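Leucyl-tRNA synthetase subunit alpha (PDB 3O0A) belongs to a ligase that charges tRNA with leucine, and forms here its isolated CP1 hydrolytic domain, which probably edits wrongly charged tRNA. Local coordinates at residues A[7-12]-A[39-44]; A[84-89]-A[103-108]; A[47-52]-A[162-167]. One frame throughout, in Å; residues are numbered along the deposited sequence.

Contact 1 (A[7-12]-A[39-44])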
loop_
_atom_site.group_PDB
_atom_site.type_symbol
_atom_site.label_atom_id
_atom_site.label_comp_id
_atom_site.label_asym_id
_atom_site.label_seq_id
_atom_site.Cartn_x
_atom_site.Cartn_y
_atom_site.Cartn_z
ATOM N N LEU A 7 12.092 -3.290 1.810
ATOM C CA LEU A 7 11.479 -1.985 1.584
ATOM C C LEU A 7 11.135 -1.950 0.100
ATOM O O LEU A 7 11.959 -2.332 -0.729
ATOM C CB LEU A 7 12.453 -0.857 1.930
ATOM C CG LEU A 7 12.731 -0.609 3.416
ATOM C CD1 LEU A 7 13.995 0.218 3.575
ATOM C CD2 LEU A 7 11.548 0.086 4.077
ATOM N N ILE A 8 9.925 -1.516 -0.228
ATOM C CA ILE A 8 9.503 -1.401 -1.621
ATOM C C ILE A 8 9.026 0.025 -1.857
ATOM O O ILE A 8 8.249 0.562 -1.059
ATOM C CB ILE A 8 8.410 -2.414 -1.980
ATOM C CG1 ILE A 8 8.938 -3.840 -1.756
ATOM C CG2 ILE A 8 7.951 -2.219 -3.457
ATOM C CD1 ILE A 8 7.948 -4.959 -2.057
ATOM N N ARG A 9 9.532 0.630 -2.929
ATOM C CA ARG A 9 9.235 2.025 -3.242
ATOM C C ARG A 9 8.037 2.125 -4.184
ATOM O O ARG A 9 8.182 2.077 -5.404
ATOM C CB ARG A 9 10.469 2.743 -3.826
ATOM C CG ARG A 9 11.712 2.630 -2.945
ATOM C CD ARG A 9 12.684 3.767 -3.185
ATOM N NE ARG A 9 12.104 5.076 -2.842
ATOM C CZ ARG A 9 12.508 5.870 -1.847
ATOM N NH1 ARG A 9 13.491 5.502 -1.032
ATOM N NH2 ARG A 9 11.913 7.046 -1.656
ATOM N N PHE A 10 6.841 2.212 -3.612
ATOM C CA PHE A 10 5.678 2.620 -4.400
ATOM C C PHE A 10 5.817 4.116 -4.686
ATOM O O PHE A 10 6.588 4.799 -4.016
ATOM C CB PHE A 10 4.383 2.300 -3.641
ATOM C CG PHE A 10 4.052 0.833 -3.636
ATOM C CD1 PHE A 10 4.802 -0.067 -2.870
ATOM C CD2 PHE A 10 3.013 0.343 -4.425
ATOM C CE1 PHE A 10 4.508 -1.438 -2.883
ATOM C CE2 PHE A 10 2.713 -1.021 -4.440
ATOM C CZ PHE A 10 3.463 -1.913 -3.654
ATOM N N TYR A 11 5.094 4.620 -5.681
ATOM C CA TYR A 11 5.131 6.057 -5.940
ATOM C C TYR A 11 3.875 6.550 -6.613
ATOM O O TYR A 11 3.285 5.861 -7.439
ATOM C CB TYR A 11 6.369 6.439 -6.775
ATOM C CG TYR A 11 6.552 5.636 -8.047
ATOM C CD1 TYR A 11 7.292 4.448 -8.042
ATOM C CD2 TYR A 11 5.985 6.056 -9.257
ATOM C CE1 TYR A 11 7.476 3.694 -9.206
ATOM C CE2 TYR A 11 6.156 5.295 -10.448
ATOM C CZ TYR A 11 6.901 4.118 -10.403
ATOM O OH TYR A 11 7.088 3.356 -11.542
ATOM N N VAL A 12 3.476 7.760 -6.255
ATOM C CA VAL A 12 2.397 8.434 -6.960
ATOM C C VAL A 12 3.024 9.252 -8.077
ATOM O O VAL A 12 3.839 10.150 -7.820
ATOM C CB VAL A 12 1.581 9.337 -6.012
ATOM C CG1 VAL A 12 0.525 10.094 -6.779
ATOM C CG2 VAL A 12 0.947 8.513 -4.892
ATOM N N TYR A 39 7.230 9.486 -3.516
ATOM C CA TYR A 39 7.457 8.096 -3.122
ATOM C C TYR A 39 6.712 7.724 -1.853
ATOM O O TYR A 39 6.685 8.504 -0.900
ATOM C CB TYR A 39 8.947 7.831 -2.940
ATOM C CG TYR A 39 9.672 7.665 -4.259
ATOM C CD1 TYR A 39 9.569 6.468 -4.980
ATOM C CD2 TYR A 39 10.453 8.685 -4.785
ATOM C CE1 TYR A 39 10.238 6.290 -6.186
ATOM C CE2 TYR A 39 11.127 8.514 -6.003
ATOM C CZ TYR A 39 11.007 7.316 -6.693
ATOM O OH TYR A 39 11.655 7.125 -7.892
ATOM N N ILE A 40 6.160 6.509 -1.848
ATOM C CA ILE A 40 5.603 5.913 -0.632
ATOM C C ILE A 40 6.370 4.629 -0.376
ATOM O O ILE A 40 6.089 3.593 -0.981
ATOM C CB ILE A 40 4.098 5.613 -0.801
ATOM C CG1 ILE A 40 3.351 6.886 -1.206
ATOM C CG2 ILE A 40 3.488 5.024 0.477
ATOM C CD1 ILE A 40 3.284 7.123 -2.688
ATOM N N ASP A 41 7.333 4.702 0.527
ATOM C CA ASP A 41 8.124 3.520 0.847
ATOM C C ASP A 41 7.333 2.646 1.812
ATOM O O ASP A 41 6.794 3.133 2.817
ATOM C CB ASP A 41 9.449 3.897 1.499
ATOM C CG ASP A 41 10.392 4.640 0.564
ATOM O OD1 ASP A 41 10.231 4.564 -0.677
ATOM O OD2 ASP A 41 11.315 5.295 1.102
ATOM N N VAL A 42 7.259 1.356 1.505
ATOM C CA VAL A 42 6.562 0.425 2.383
ATOM C C VAL A 42 7.546 -0.638 2.852
ATOM O O VAL A 42 8.419 -1.048 2.107
ATOM C CB VAL A 42 5.280 -0.219 1.729
ATOM C CG1 VAL A 42 4.338 0.847 1.154
ATOM C CG2 VAL A 42 5.618 -1.247 0.656
ATOM N N PHE A 43 7.420 -1.064 4.101
ATOM C CA PHE A 43 8.115 -2.266 4.526
ATOM C C PHE A 43 7.186 -3.476 4.480
ATOM O O PHE A 43 6.046 -3.405 4.911
ATOM C CB PHE A 43 8.723 -2.117 5.918
ATOM C CG PHE A 43 9.317 -3.397 6.434
ATOM C CD1 PHE A 43 10.558 -3.840 5.980
ATOM C CD2 PHE A 43 8.609 -4.186 7.335
ATOM C CE1 PHE A 43 11.092 -5.049 6.439
ATOM C CE2 PHE A 43 9.136 -5.389 7.796
ATOM C CZ PHE A 43 10.374 -5.816 7.343
ATOM N N THR A 44 7.679 -4.590 3.952
ATOM C CA THR A 44 6.896 -5.831 3.930
ATOM C C THR A 44 7.749 -7.051 4.225
ATOM O O THR A 44 8.879 -7.132 3.771
ATOM C CB THR A 44 6.154 -6.045 2.565
ATOM O OG1 THR A 44 5.400 -7.267 2.614
ATOM C CG2 THR A 44 7.122 -6.089 1.385
#

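Contact 2 (A[84-89]-A[103-108])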
loop_
_atom_site.group_PDB
_atom_site.type_symbol
_atom_site.label_atom_id
_atom_site.label_comp_id
_atom_site.label_asym_id
_atom_site.label_seq_id
_atom_site.Cartn_x
_atom_site.Cartn_y
_atom_site.Cartn_z
ATOM N N GLU A 84 -9.364 14.639 7.106
ATOM C CA GLU A 84 -8.997 15.382 8.315
ATOM C C GLU A 84 -9.750 14.875 9.535
ATOM O O GLU A 84 -9.167 14.668 10.612
ATOM C CB GLU A 84 -9.329 16.855 8.098
ATOM C CG GLU A 84 -8.575 17.785 9.016
ATOM C CD GLU A 84 -8.647 19.217 8.530
ATOM O OE1 GLU A 84 -9.768 19.683 8.240
ATOM O OE2 GLU A 84 -7.581 19.859 8.427
ATOM N N ASN A 85 -11.052 14.674 9.370
ATOM C CA ASN A 85 -11.890 14.157 10.454
ATOM C C ASN A 85 -11.401 12.791 10.913
ATOM O O ASN A 85 -11.369 12.504 12.114
ATOM C CB ASN A 85 -13.348 14.059 10.012
ATOM C CG ASN A 85 -13.983 15.417 9.798
ATOM O OD1 ASN A 85 -13.472 16.443 10.263
ATOM N ND2 ASN A 85 -15.085 15.436 9.077
ATOM N N PHE A 86 -11.030 11.948 9.959
ATOM C CA PHE A 86 -10.489 10.626 10.306
ATOM C C PHE A 86 -9.199 10.711 11.138
ATOM O O PHE A 86 -9.067 10.056 12.183
ATOM C CB PHE A 86 -10.280 9.793 9.044
ATOM C CG PHE A 86 -9.582 8.490 9.288
ATOM C CD1 PHE A 86 -10.251 7.439 9.915
ATOM C CD2 PHE A 86 -8.250 8.317 8.879
ATOM C CE1 PHE A 86 -9.600 6.223 10.145
ATOM C CE2 PHE A 86 -7.591 7.107 9.104
ATOM C CZ PHE A 86 -8.280 6.060 9.719
ATOM N N VAL A 87 -8.242 11.503 10.675
ATOM C CA VAL A 87 -6.966 11.659 11.378
ATOM C C VAL A 87 -7.193 12.174 12.810
ATOM O O VAL A 87 -6.592 11.668 13.769
ATOM C CB VAL A 87 -6.035 12.594 10.571
ATOM C CG1 VAL A 87 -4.790 12.966 11.367
ATOM C CG2 VAL A 87 -5.674 11.935 9.238
ATOM N N GLU A 88 -8.092 13.151 12.942
ATOM C CA GLU A 88 -8.401 13.749 14.245
ATOM C C GLU A 88 -9.028 12.720 15.176
ATOM O O GLU A 88 -8.704 12.680 16.363
ATOM C CB GLU A 88 -9.296 14.984 14.087
ATOM C CG GLU A 88 -8.555 16.226 13.519
ATOM C CD GLU A 88 -7.338 16.642 14.360
ATOM O OE1 GLU A 88 -7.502 16.952 15.562
ATOM O OE2 GLU A 88 -6.218 16.662 13.813
ATOM N N LYS A 89 -9.926 11.897 14.638
ATOM C CA LYS A 89 -10.574 10.854 15.435
ATOM C C LYS A 89 -9.508 9.875 15.903
ATOM O O LYS A 89 -9.497 9.452 17.051
ATOM C CB LYS A 89 -11.613 10.104 14.612
ATOM C CG LYS A 89 -12.452 9.091 15.398
ATOM C CD LYS A 89 -13.415 8.370 14.464
ATOM C CE LYS A 89 -14.053 7.164 15.120
ATOM N NZ LYS A 89 -15.103 6.559 14.253
ATOM N N ASP A 103 -14.868 -3.519 13.066
ATOM C CA ASP A 103 -15.261 -2.578 12.015
ATOM C C ASP A 103 -14.099 -1.656 11.688
ATOM O O ASP A 103 -14.170 -0.455 11.934
ATOM C CB ASP A 103 -16.467 -1.722 12.419
ATOM C CG ASP A 103 -17.747 -2.157 11.740
ATOM O OD1 ASP A 103 -17.808 -2.118 10.490
ATOM O OD2 ASP A 103 -18.693 -2.524 12.461
ATOM N N LYS A 104 -13.022 -2.224 11.167
ATOM C CA LYS A 104 -11.956 -1.447 10.520
ATOM C C LYS A 104 -12.494 -0.151 9.925
ATOM O O LYS A 104 -13.611 -0.120 9.406
ATOM C CB LYS A 104 -11.336 -2.280 9.413
ATOM C CG LYS A 104 -10.801 -3.595 9.903
ATOM C CD LYS A 104 -10.072 -4.324 8.823
ATOM C CE LYS A 104 -9.117 -5.308 9.452
ATOM N NZ LYS A 104 -7.859 -4.615 9.825
ATOM N N GLU A 105 -11.701 0.917 10.008
ATOM C CA GLU A 105 -12.119 2.219 9.498
ATOM C C GLU A 105 -10.995 2.830 8.683
ATOM O O GLU A 105 -9.835 2.787 9.091
ATOM C CB GLU A 105 -12.518 3.186 10.625
ATOM C CG GLU A 105 -13.220 4.459 10.087
ATOM C CD GLU A 105 -13.577 5.499 11.150
ATOM O OE1 GLU A 105 -13.518 5.186 12.362
ATOM O OE2 GLU A 105 -13.938 6.641 10.758
ATOM N N GLY A 106 -11.355 3.385 7.534
ATOM C CA GLY A 106 -10.392 4.109 6.716
ATOM C C GLY A 106 -11.016 5.122 5.778
ATOM O O GLY A 106 -12.241 5.259 5.693
ATOM N N VAL A 107 -10.155 5.821 5.054
ATOM C CA VAL A 107 -10.568 6.899 4.166
ATOM C C VAL A 107 -9.676 6.894 2.931
ATOM O O VAL A 107 -8.477 6.595 3.025
ATOM C CB VAL A 107 -10.509 8.286 4.860
ATOM C CG1 VAL A 107 -11.577 8.402 5.950
ATOM C CG2 VAL A 107 -9.112 8.595 5.418
ATOM N N PHE A 108 -10.265 7.187 1.778
ATOM C CA PHE A 108 -9.508 7.199 0.515
ATOM C C PHE A 108 -8.849 8.565 0.375
ATOM O O PHE A 108 -9.510 9.592 0.567
ATOM C CB PHE A 108 -10.463 6.915 -0.647
ATOM C CG PHE A 108 -9.856 7.034 -2.028
ATOM C CD1 PHE A 108 -8.597 6.508 -2.327
ATOM C CD2 PHE A 108 -10.589 7.652 -3.046
ATOM C CE1 PHE A 108 -8.069 6.626 -3.618
ATOM C CE2 PHE A 108 -10.090 7.768 -4.337
ATOM C CZ PHE A 108 -8.819 7.250 -4.634
#

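Contact 3 (A[47-52]-A[162-167])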
loop_
_atom_site.group_PDB
_atom_site.type_symbol
_atom_site.label_atom_id
_atom_site.label_comp_id
_atom_site.label_asym_id
_atom_site.label_seq_id
_atom_site.Cartn_x
_atom_site.Cartn_y
_atom_site.Cartn_z
ATOM N N PRO A 47 7.452 -9.781 0.327
ATOM C CA PRO A 47 7.698 -9.211 -0.995
ATOM C C PRO A 47 7.284 -10.165 -2.128
ATOM O O PRO A 47 7.078 -9.720 -3.257
ATOM C CB PRO A 47 9.207 -8.959 -0.976
ATOM C CG PRO A 47 9.744 -10.004 -0.047
ATOM C CD PRO A 47 8.712 -10.070 1.037
ATOM N N ASP A 48 7.152 -11.460 -1.813
ATOM C CA ASP A 48 6.639 -12.454 -2.755
ATOM C C ASP A 48 5.208 -12.162 -3.226
ATOM O O ASP A 48 4.777 -12.693 -4.247
ATOM C CB ASP A 48 6.730 -13.886 -2.175
ATOM C CG ASP A 48 6.026 -14.036 -0.818
ATOM O OD1 ASP A 48 6.012 -13.091 0.002
ATOM O OD2 ASP A 48 5.503 -15.132 -0.557
ATOM N N THR A 49 4.498 -11.301 -2.492
ATOM C CA THR A 49 3.099 -10.965 -2.783
ATOM C C THR A 49 2.914 -9.593 -3.454
ATOM O O THR A 49 1.775 -9.132 -3.634
ATOM C CB THR A 49 2.219 -11.025 -1.508
ATOM O OG1 THR A 49 2.570 -9.966 -0.605
ATOM C CG2 THR A 49 2.365 -12.389 -0.807
ATOM N N VAL A 50 4.019 -8.949 -3.833
ATOM C CA VAL A 50 3.959 -7.555 -4.303
ATOM C C VAL A 50 3.044 -7.383 -5.532
ATOM O O VAL A 50 2.380 -6.354 -5.688
ATOM C CB VAL A 50 5.379 -6.965 -4.555
ATOM C CG1 VAL A 50 6.051 -7.653 -5.738
ATOM C CG2 VAL A 50 5.309 -5.409 -4.769
ATOM N N PHE A 51 2.992 -8.397 -6.398
ATOM C CA PHE A 51 2.132 -8.293 -7.579
ATOM C C PHE A 51 0.654 -8.312 -7.193
ATOM O O PHE A 51 -0.205 -7.949 -7.998
ATOM C CB PHE A 51 2.440 -9.396 -8.594
ATOM C CG PHE A 51 3.744 -9.201 -9.327
ATOM C CD1 PHE A 51 4.949 -9.590 -8.746
ATOM C CD2 PHE A 51 3.761 -8.640 -10.612
ATOM C CE1 PHE A 51 6.173 -9.417 -9.424
ATOM C CE2 PHE A 51 4.973 -8.470 -11.310
ATOM C CZ PHE A 51 6.187 -8.855 -10.711
ATOM N N GLY A 52 0.371 -8.726 -5.960
ATOM C CA GLY A 52 -1.003 -8.844 -5.471
ATOM C C GLY A 52 -1.474 -7.634 -4.697
ATOM O O GLY A 52 -2.582 -7.632 -4.166
ATOM N N VAL A 162 -5.218 -12.760 -6.443
ATOM C CA VAL A 162 -4.418 -13.906 -6.008
ATOM C C VAL A 162 -3.056 -13.920 -6.699
ATOM O O VAL A 162 -2.983 -13.832 -7.926
ATOM C CB VAL A 162 -5.148 -15.249 -6.251
ATOM C CG1 VAL A 162 -4.303 -16.415 -5.743
ATOM C CG2 VAL A 162 -6.513 -15.239 -5.565
ATOM N N VAL A 163 -1.988 -14.016 -5.904
ATOM C CA VAL A 163 -0.623 -14.139 -6.441
ATOM C C VAL A 163 0.184 -15.317 -5.886
ATOM O O VAL A 163 1.213 -15.665 -6.442
ATOM C CB VAL A 163 0.204 -12.829 -6.304
ATOM C CG1 VAL A 163 -0.327 -11.770 -7.247
ATOM C CG2 VAL A 163 0.229 -12.338 -4.854
ATOM N N VAL A 164 -0.279 -15.907 -4.789
ATOM C CA VAL A 164 0.343 -17.097 -4.215
ATOM C C VAL A 164 -0.709 -18.194 -4.207
ATOM O O VAL A 164 -1.667 -18.149 -3.435
ATOM C CB VAL A 164 0.890 -16.854 -2.781
ATOM C CG1 VAL A 164 1.458 -18.147 -2.194
ATOM C CG2 VAL A 164 1.965 -15.756 -2.783
ATOM N N LYS A 165 -0.541 -19.170 -5.088
ATOM C CA LYS A 165 -1.522 -20.234 -5.211
ATOM C C LYS A 165 -1.192 -21.418 -4.307
ATOM O O LYS A 165 -0.121 -22.011 -4.440
ATOM C CB LYS A 165 -1.647 -20.682 -6.664
ATOM C CG LYS A 165 -2.726 -19.940 -7.438
ATOM C CD LYS A 165 -3.210 -20.772 -8.618
ATOM C CE LYS A 165 -4.158 -19.978 -9.504
ATOM N NZ LYS A 165 -4.424 -20.703 -10.786
ATOM N N PRO A 166 -2.109 -21.753 -3.376
ATOM C CA PRO A 166 -1.958 -22.968 -2.580
ATOM C C PRO A 166 -2.192 -24.206 -3.444
ATOM O O PRO A 166 -2.855 -24.126 -4.483
ATOM C CB PRO A 166 -3.052 -22.833 -1.514
ATOM C CG PRO A 166 -4.073 -21.959 -2.126
ATOM C CD PRO A 166 -3.330 -21.008 -3.015
ATOM N N GLU A 167 -1.631 -25.337 -3.025
ATOM C CA GLU A 167 -1.805 -26.600 -3.746
ATOM C C GLU A 167 -3.220 -27.150 -3.610
ATOM O O GLU A 167 -3.752 -27.756 -4.548
ATOM C CB GLU A 167 -0.801 -27.636 -3.257
ATOM C CG GLU A 167 0.632 -27.348 -3.665
ATOM C CD GLU A 167 1.613 -28.361 -3.109
ATOM O OE1 GLU A 167 1.192 -29.490 -2.770
ATOM O OE2 GLU A 167 2.812 -28.021 -3.008
#

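Contact 1 (A[7-12]-A[39-44])
The Arg9 guanidinium stands edge-on over the face of the Tyr39 ring: CZ lies 4.5 Å from the ring centroid, 26° off the normal, a cation-pi contact. The two planes are 86° apart, so an edge meets the ring, with Arg9 NE 3.6 Å from Tyr39 CD1 and Arg9 NH2 3.5 Å from Tyr39 CG. The arginine chain bends at chi3. Asp41 lies alongside, pointing the same way, with its carboxylate over one guanidinium face. Arg9 NE and Asp41 OD1 are 2.9 Å apart, yet no N-H points at this oxygen, whose modelled place is less sure; the salt bridge rests on charge alone. The phenol OH of Tyr39 bonds instead to Glu35 and Arg37.

Beneath these groups the strands run antiparallel (152°), 6-13 in the middle of a three-stranded sheet and 37-44 at its edge. Ile8 and Val42 form a hydrogen-bonded pair, with Ile8 N to Val42 O at 2.8 Å and Val42 N to Ile8 O at 2.9 Å. The bond from Ile40 N to Phe10 O is short, though its donor stands above the carbonyl plane, while the one from Phe10 N is weak.

The other face is apolar: Phe10 CE1 meets Val42 CG2 at 3.7 Å, and Phe10 and Ile40 pack on strands 55-58 and 138-141 of the mixed sheet. This ribbon thus separates two chemistries, a partly exposed charged and aromatic cluster and a buried hydrocarbon layer.

Contact 2 (A[84-89]-A[103-108])
The ionic part of this contact is a single salt bridge. Lys89 leaves helix 80-91 with CG anti to the backbone N (chi1 -174°) and stays extended to its tip, which brings NZ to 2.8 Å from Glu105 OE1. Glu105 OE1 accepts on its syn lone pair, the side of the other carboxylate oxygen; Glu105 OE2 is farther, 3.7 Å from Lys89 NZ. Glu105 is extended too and crosses the lysine obliquely. Both residues also touch a crystal neighbour, so their exact pose may owe something to the lattice.

Apolar contact centres on Phe86, one turn back on the helix. Its CG, anti to the backbone N (chi1 173°), carries the ring toward strand 106-114, where Val107 reaches it with both methyl groups: Val107 CG1 lies 3.6 Å from Phe86 CB, and Val107 CG2 lies 3.6 Å from Phe86 CD2. Ser126 of strand 121-127 touches the same phenylalanine.

Polar atoms also meet the ring. Glu105 OE2 sits at its edge, in plane, 3.9 Å from Phe86 CD1, and the backbone Glu105 O is 3.6 Å from Phe86 CE1. That backbone is held from elsewhere, Glu105 N by Asn128 and Gly106 N by Tyr156 OH, which fixes the surface presented to the phenylalanine.

Taken together, this is helix-on-sheet packing: helix 80-91 sets one phenylalanine against the beginning of strand 106-114 and the residue leading into it, at the edge of the four-stranded mixed sheet in the LeuRS editing domain.

Contact 3 (A[47-52]-A[162-167])
With chi1 at -70°, Val163 sets CG1 anti to its carbonyl carbon and CG2 in the crowded position between N and C, so that both methyls face segment 47-52, a 3-10 segment in the loop between strands 37-44 and 55-58. Val164, in strand 164-165, which pairs with 182-183 in a small antiparallel sheet, has chi1 at 177°, aiming CG2 at Thr49. In Thr49 (chi1 69°) the hydroxyl takes the crowded position and bonds to Arg46 O, while Thr49 CG2 meets Val164 CG2 at 3.9 Å, the side chains crossing obliquely.

Val163 CG1 presses on backbone, 3.4 Å from Gly52 N; Gly52, having no side chain, lets the valine come this close. Val163 CG1 is also 3.9 Å from Phe51 CB, and Val163 CG2 lies 3.8 Å from Thr49 O. Gly52 N and Thr49 O are already paired with each other, at 2.7 Å, within the 3-10 segment.

Other polar groups find partners to the side: Val163 N bonds to His145 NE2, Phe51 O to Lys161 NZ, and Asp48 forms a salt bridge with Arg46. What the two buried segments share directly is the fit of valine methyls against an internally bonded backbone, so the contact adds dispersion and shape but no polar link.

How the contacts relate
From the N terminus, strand 6-13 runs out and the chain returns through helix 26-35 to strand 37-44, where contact 1 closes the first loop. Contact 3 opens almost at once, at 47-52, and closes only at 162-167, tying the 3-10 segment between strands 37-44 and 55-58 to the short strand 164-165 and the residue before it. Contact 2 opens and closes within that span, joining helix 80-91 to the start of strand 106-114. The disulfide Cys23-Cys70 links the loop of contact 1 to that of contact 3. These two contacts also touch, Val50 CG2 lying 3.8 Å from Ile8 CD1, whereas contacts 2 and 3 sit on opposite sides of the chain's centre.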